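Local coordinates for Lin1840 protein (Listeria innocua serovar 6a, PDB 4ZOD), which probably hydrolyses terminal, non-reducing beta-D-glucosyl residues, releasing beta-D-glucose, as a member of glycosyl hydrolase family 3, at residues B[236-241]-B[268-273]. The protein carries 1 engineered substitution. Sequence-based numbering, arbitrary orientation.
Sequences TAFNVV and ISDWGA. With BGC (beta-D-glucopyranose), chain L.
The parallel pairing of strands 233-236 and 266-268 ends in a backbone bond from Thr236 N to Ile268 O (2.9 Å), after which the 268-273 chain folds into a type II turn from Asp270 to Ala273 beside Phe238. Two residues after Ile268, Asp270 N donates to Thr236 OG1 (3.2 Å); the same hydroxyl also pairs with Thr247. Asp270 CB lies over the Phe238 ring in a CH-pi contact, and CG, anti to the backbone N (chi1 -158°), carries the carboxylate over the same face, the two planes 17° apart. Asp270 OD2 sits above the rim, 3.2 Å from Phe238 CE2, while Trp271 O meets Phe238 CE1 at the ring edge (3.2 Å). Ala273 CB packs obliquely against Phe238 CD1.

Both segments leave the C-terminal ends of adjacent strands in the TIM-barrel-type domain, where family 3 enzymes hold the sugar. Here the O2 hydroxyl of beta-D-glucopyranose donates a hydrogen bond to Asp270 OD2 (2.7 Å), and the sugar C1 lies 2.9 Å from Asp270 OD1, an approach to the anomeric carbon consistent with the nucleophile of this family. Two further bonds hold the carboxylate: Trp271 N donates to Asp270 OD1 on its anti side, tilted out of the carboxylate plane (2.7 Å), and a water that accepts from Phe238 N donates to Asp270 OD2. The turn is itself braced at Asp270 O, which takes Ala273 N and Ser269 OG from opposite faces of its carbonyl plane. Asp91, Arg149, Lys191, His192 and Glu473 also hydrogen-bond the glucose, and Arg572 of the second subunit packs on Phe238.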
# COMPACT_ATOMS: atom_id res chain seq x y z
N THR B 236 22.20 0.76 7.74
CA THR B 236 21.07 -0.10 7.66
C THR B 236 19.77 0.70 7.83
O THR B 236 19.76 1.85 8.36
CB THR B 236 21.12 -1.22 8.73
OG1 THR B 236 20.92 -0.69 10.04
CG2 THR B 236 22.46 -2.01 8.69
N ALA B 237 18.66 0.05 7.44
CA ALA B 237 17.34 0.60 7.61
C ALA B 237 16.64 0.04 8.85
O ALA B 237 16.90 -1.09 9.26
CB ALA B 237 16.53 0.26 6.38
N PHE B 238 15.70 0.80 9.37
CA PHE B 238 14.81 0.36 10.46
C PHE B 238 13.79 -0.75 10.16
O PHE B 238 13.38 -1.51 11.07
CB PHE B 238 14.03 1.56 10.99
CG PHE B 238 14.85 2.52 11.85
CD1 PHE B 238 15.56 2.06 12.95
CD2 PHE B 238 14.79 3.89 11.63
CE1 PHE B 238 16.27 2.92 13.79
CE2 PHE B 238 15.47 4.77 12.46
CZ PHE B 238 16.24 4.28 13.53
N ASN B 239 13.34 -0.80 8.92
CA ASN B 239 12.29 -1.76 8.49
C ASN B 239 12.73 -3.21 8.25
O ASN B 239 13.88 -3.46 7.94
CB ASN B 239 11.65 -1.29 7.20
CG ASN B 239 12.68 -0.98 6.11
OD1 ASN B 239 13.40 0.03 6.19
ND2 ASN B 239 12.74 -1.84 5.07
N VAL B 240 11.76 -4.12 8.34
CA VAL B 240 11.94 -5.41 7.76
C VAL B 240 12.11 -5.28 6.24
O VAL B 240 11.57 -4.40 5.62
CB VAL B 240 10.80 -6.37 8.07
CG1 VAL B 240 10.71 -6.68 9.55
CG2 VAL B 240 9.43 -5.85 7.56
N VAL B 241 12.90 -6.17 5.68
CA VAL B 241 12.90 -6.47 4.29
C VAL B 241 12.52 -7.92 4.19
O VAL B 241 13.23 -8.80 4.67
CB VAL B 241 14.27 -6.27 3.65
CG1 VAL B 241 14.26 -6.79 2.21
CG2 VAL B 241 14.62 -4.78 3.69
N ILE B 268 27.05 0.75 9.06
CA ILE B 268 26.63 1.30 10.33
C ILE B 268 25.14 1.08 10.58
O ILE B 268 24.33 1.22 9.67
CB ILE B 268 27.01 2.81 10.46
CG1 ILE B 268 26.76 3.34 11.88
CG2 ILE B 268 26.34 3.69 9.41
CD1 ILE B 268 27.26 4.76 12.11
N SER B 269 24.79 0.67 11.79
CA SER B 269 23.41 0.47 12.13
C SER B 269 22.76 1.84 12.16
O SER B 269 23.40 2.88 12.42
CB SER B 269 23.23 -0.21 13.45
OG SER B 269 23.26 0.71 14.54
N ASP B 270 21.47 1.86 11.87
CA ASP B 270 20.75 3.08 12.14
C ASP B 270 20.66 3.14 13.68
O ASP B 270 21.05 2.23 14.38
CB ASP B 270 19.36 3.12 11.40
CG ASP B 270 18.82 4.56 11.22
OD1 ASP B 270 19.29 5.46 11.95
OD2 ASP B 270 17.95 4.81 10.37
N TRP B 271 20.09 4.22 14.18
CA TRP B 271 20.05 4.47 15.60
C TRP B 271 19.33 3.40 16.39
O TRP B 271 18.11 3.32 16.36
CB TRP B 271 19.43 5.85 15.89
CG TRP B 271 19.45 6.16 17.33
CD1 TRP B 271 18.74 5.54 18.31
CD2 TRP B 271 20.23 7.15 17.98
NE1 TRP B 271 19.03 6.06 19.51
CE2 TRP B 271 19.92 7.07 19.35
CE3 TRP B 271 21.16 8.07 17.56
CZ2 TRP B 271 20.51 7.90 20.32
CZ3 TRP B 271 21.75 8.92 18.52
CH2 TRP B 271 21.42 8.81 19.88
N GLY B 272 20.08 2.61 17.14
CA GLY B 272 19.47 1.60 17.99
C GLY B 272 18.87 0.48 17.19
O GLY B 272 18.24 -0.40 17.75
N ALA B 273 19.14 0.45 15.89
CA ALA B 273 18.51 -0.56 15.05
C ALA B 273 18.96 -2.01 15.41
O ALA B 273 18.18 -2.97 15.24
CB ALA B 273 18.77 -0.27 13.59
C2 BGC L . 17.82 8.32 11.34
C3 BGC L . 19.05 8.49 10.50
C4 BGC L . 20.03 9.46 11.20
C5 BGC L . 20.32 8.93 12.59
C6 BGC L . 21.39 9.62 13.48
C1 BGC L . 18.18 8.03 12.79
O1 BGC L . 17.00 8.11 13.54
O2 BGC L . 17.01 7.26 10.80
O3 BGC L . 18.66 8.83 9.15
O4 BGC L . 21.21 9.52 10.45
O5 BGC L . 19.09 9.02 13.27
O6 BGC L . 21.11 11.01 13.56
O HOH W 1 16.43 3.55 8.62